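Enoyl-CoA hydratase (Thermus thermophilus, PDB 1WZ8) probably catalyses the reversible addition of water to the double bond of 2-enoyl-CoA thioesters, as a hexameric member of the crotonase family. Local coordinates at residues F73-E78 / L87-E92. Sequence-based numbering, arbitrary orientation.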
loop_
_atom_site.group_PDB
_atom_site.type_symbol
_atom_site.label_atom_id
_atom_site.label_comp_id
_atom_site.label_asym_id
_atom_site.label_seq_id
_atom_site.Cartn_x
_atom_site.Cartn_y
_atom_site.Cartn_z
ATOM N N PHE A 73 -28.744 -20.231 -12.341
ATOM C CA PHE A 73 -29.720 -19.211 -12.705
ATOM C C PHE A 73 -30.568 -18.869 -11.488
ATOM O O PHE A 73 -30.922 -17.710 -11.267
ATOM C CB PHE A 73 -30.637 -19.709 -13.830
ATOM C CG PHE A 73 -30.009 -19.674 -15.196
ATOM C CD1 PHE A 73 -29.593 -18.469 -15.754
ATOM C CD2 PHE A 73 -29.849 -20.847 -15.932
ATOM C CE1 PHE A 73 -29.027 -18.430 -17.029
ATOM C CE2 PHE A 73 -29.285 -20.818 -17.208
ATOM C CZ PHE A 73 -28.874 -19.609 -17.757
ATOM N N GLY A 74 -30.888 -19.890 -10.699
ATOM C CA GLY A 74 -31.699 -19.687 -9.511
ATOM C C GLY A 74 -31.053 -18.713 -8.544
ATOM O O GLY A 74 -31.708 -17.810 -8.023
ATOM N N LEU A 75 -29.761 -18.899 -8.308
ATOM C CA LEU A 75 -29.019 -18.034 -7.403
ATOM C C LEU A 75 -28.992 -16.597 -7.913
ATOM O O LEU A 75 -29.216 -15.653 -7.151
ATOM C CB LEU A 75 -27.593 -18.557 -7.241
ATOM C CG LEU A 75 -26.627 -17.714 -6.407
ATOM C CD1 LEU A 75 -27.254 -17.358 -5.062
ATOM C CD2 LEU A 75 -25.342 -18.492 -6.215
ATOM N N ILE A 76 -28.722 -16.433 -9.204
ATOM C CA ILE A 76 -28.671 -15.105 -9.804
ATOM C C ILE A 76 -30.029 -14.411 -9.700
ATOM O O ILE A 76 -30.106 -13.215 -9.407
ATOM C CB ILE A 76 -28.241 -15.188 -11.288
ATOM C CG1 ILE A 76 -26.817 -15.745 -11.375
ATOM C CG2 ILE A 76 -28.310 -13.809 -11.937
ATOM C CD1 ILE A 76 -26.313 -15.945 -12.788
ATOM N N GLU A 77 -31.099 -15.164 -9.934
ATOM C CA GLU A 77 -32.443 -14.603 -9.861
ATOM C C GLU A 77 -32.788 -14.191 -8.436
ATOM O O GLU A 77 -33.449 -13.174 -8.224
ATOM C CB GLU A 77 -33.474 -15.607 -10.379
ATOM C CG GLU A 77 -33.411 -15.846 -11.882
ATOM C CD GLU A 77 -33.811 -14.625 -12.697
ATOM O OE1 GLU A 77 -34.076 -13.557 -12.102
ATOM O OE2 GLU A 77 -33.861 -14.736 -13.941
ATOM N N GLU A 78 -32.343 -14.981 -7.462
ATOM C CA GLU A 78 -32.603 -14.674 -6.062
ATOM C C GLU A 78 -31.957 -13.344 -5.686
ATOM O O GLU A 78 -32.566 -12.505 -5.017
ATOM C CB GLU A 78 -32.044 -15.771 -5.153
ATOM C CG GLU A 78 -32.134 -15.409 -3.679
ATOM C CD GLU A 78 -31.428 -16.394 -2.775
ATOM O OE1 GLU A 78 -30.279 -16.776 -3.080
ATOM O OE2 GLU A 78 -32.016 -16.773 -1.743
ATOM N N LEU A 87 -27.173 -8.805 -0.658
ATOM C CA LEU A 87 -26.103 -8.567 0.305
ATOM C C LEU A 87 -25.637 -9.817 1.041
ATOM O O LEU A 87 -24.483 -9.891 1.462
ATOM C CB LEU A 87 -26.512 -7.477 1.299
ATOM C CG LEU A 87 -26.259 -6.038 0.814
ATOM C CD1 LEU A 87 -24.760 -5.823 0.664
ATOM C CD2 LEU A 87 -26.972 -5.775 -0.514
ATOM N N ARG A 88 -26.523 -10.795 1.206
ATOM C CA ARG A 88 -26.071 -11.987 1.876
ATOM C C ARG A 88 -25.109 -12.721 0.970
ATOM O O ARG A 88 -24.075 -13.222 1.391
ATOM C CB ARG A 88 -27.290 -12.862 2.167
ATOM C CG ARG A 88 -26.902 -14.274 2.605
ATOM C CD ARG A 88 -28.013 -15.290 2.318
ATOM N NE ARG A 88 -27.824 -15.903 0.999
ATOM C CZ ARG A 88 -28.904 -16.000 0.203
ATOM N NH1 ARG A 88 -30.075 -15.545 0.613
ATOM N NH2 ARG A 88 -28.786 -16.562 -1.004
ATOM N N VAL A 89 -25.404 -12.750 -0.326
ATOM C CA VAL A 89 -24.511 -13.368 -1.301
ATOM C C VAL A 89 -23.227 -12.551 -1.451
ATOM O O VAL A 89 -22.168 -13.104 -1.753
ATOM C CB VAL A 89 -25.215 -13.522 -2.672
ATOM C CG1 VAL A 89 -24.244 -14.077 -3.713
ATOM C CG2 VAL A 89 -26.398 -14.461 -2.529
ATOM N N PHE A 90 -23.315 -11.240 -1.226
ATOM C CA PHE A 90 -22.133 -10.385 -1.317
ATOM C C PHE A 90 -21.059 -10.923 -0.378
ATOM O O PHE A 90 -19.919 -11.160 -0.785
ATOM C CB PHE A 90 -22.474 -8.947 -0.918
ATOM C CG PHE A 90 -21.279 -8.034 -0.868
ATOM C CD1 PHE A 90 -20.778 -7.453 -2.029
ATOM C CD2 PHE A 90 -20.641 -7.777 0.339
ATOM C CE1 PHE A 90 -19.653 -6.625 -1.987
ATOM C CE2 PHE A 90 -19.520 -6.956 0.395
ATOM C CZ PHE A 90 -19.024 -6.378 -0.773
ATOM N N TRP A 91 -21.423 -11.120 0.883
ATOM C CA TRP A 91 -20.471 -11.632 1.855
ATOM C C TRP A 91 -20.069 -13.080 1.588
ATOM O O TRP A 91 -18.953 -13.484 1.912
ATOM C CB TRP A 91 -21.027 -11.448 3.266
ATOM C CG TRP A 91 -21.156 -9.993 3.597
ATOM C CD1 TRP A 91 -22.313 -9.269 3.710
ATOM C CD2 TRP A 91 -20.082 -9.062 3.777
ATOM N NE1 TRP A 91 -22.022 -7.946 3.947
ATOM C CE2 TRP A 91 -20.661 -7.791 3.993
ATOM C CE3 TRP A 91 -18.684 -9.178 3.775
ATOM C CZ2 TRP A 91 -19.890 -6.644 4.209
ATOM C CZ3 TRP A 91 -17.917 -8.035 3.988
ATOM C CH2 TRP A 91 -18.527 -6.785 4.202
ATOM N N GLU A 92 -20.964 -13.858 0.985
ATOM C CA GLU A 92 -20.647 -15.246 0.647
ATOM C C GLU A 92 -19.576 -15.274 -0.444
ATOM O O GLU A 92 -18.617 -16.054 -0.378
ATOM C CB GLU A 92 -21.893 -15.971 0.138
ATOM C CG GLU A 92 -22.874 -16.365 1.224
ATOM C CD GLU A 92 -24.145 -16.963 0.658
ATOM O OE1 GLU A 92 -24.116 -17.437 -0.497
ATOM O OE2 GLU A 92 -25.169 -16.972 1.372
#
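Glu-78 and Arg-88 join the two helix segments through a salt bridge made by both oxygens of the carboxylate, unequally shared. The strong bond runs from Arg-88 NH2 to Glu-78 OE1 at 2.6 Å; the second, from NH1 to OE2, is weak at 3.3 Å. The carboxylate lies at the edge of the guanidinium, yet the two planes are turned 56° apart, so this is a skewed pairing rather than the flat, two-pronged one. NH2 accordingly meets OE1 from above the carboxylate plane, while the oxygen stays close to the plane of the guanidinium. Glu-78 reaches across with its chain extended beyond CG, whereas Arg-88 is bent at its third torsion, and the two side chains meet at about a right angle.

The same guanidinium is gripped from its own helix. Arg-88 NE donates to Glu-92 OE2, one turn on, at 2.9 Å, so two carboxylates share one cation and limit its rotation. Glu-78, Arg-88 and Glu-92 thus form a salt-bridge network linking two consecutive helices of the crotonase fold. Arg-40 also pairs with Glu-92 OE2, and its positive charge near Arg-88 is probably offset by that shared carboxylate. His-39 is hydrogen-bonded to Glu-92 OE1.

The apolar part is small: Leu-75 CD1 rests against Val-89 CG2 at 3.9 Å. CG anti to the backbone N (chi1 175°) directs the Leu-75 branch toward Val-89, and the second torsion sets CD1 against it, beside the ion pair, where the same methyl comes to the edge of the Arg-88 guanidinium.

Only 143 Å² is buried, and the segment axes stay 11.1 Å apart at 123°, so side chains bridge most of the gap between successive helices 73-81 and 83-102. Helix 36-49 packs alongside, with Pro-36 against Leu-75 and Glu-78 and His-39 against Leu-75 and Val-89, while Phe-240 of helix 229-241 packs on Val-89.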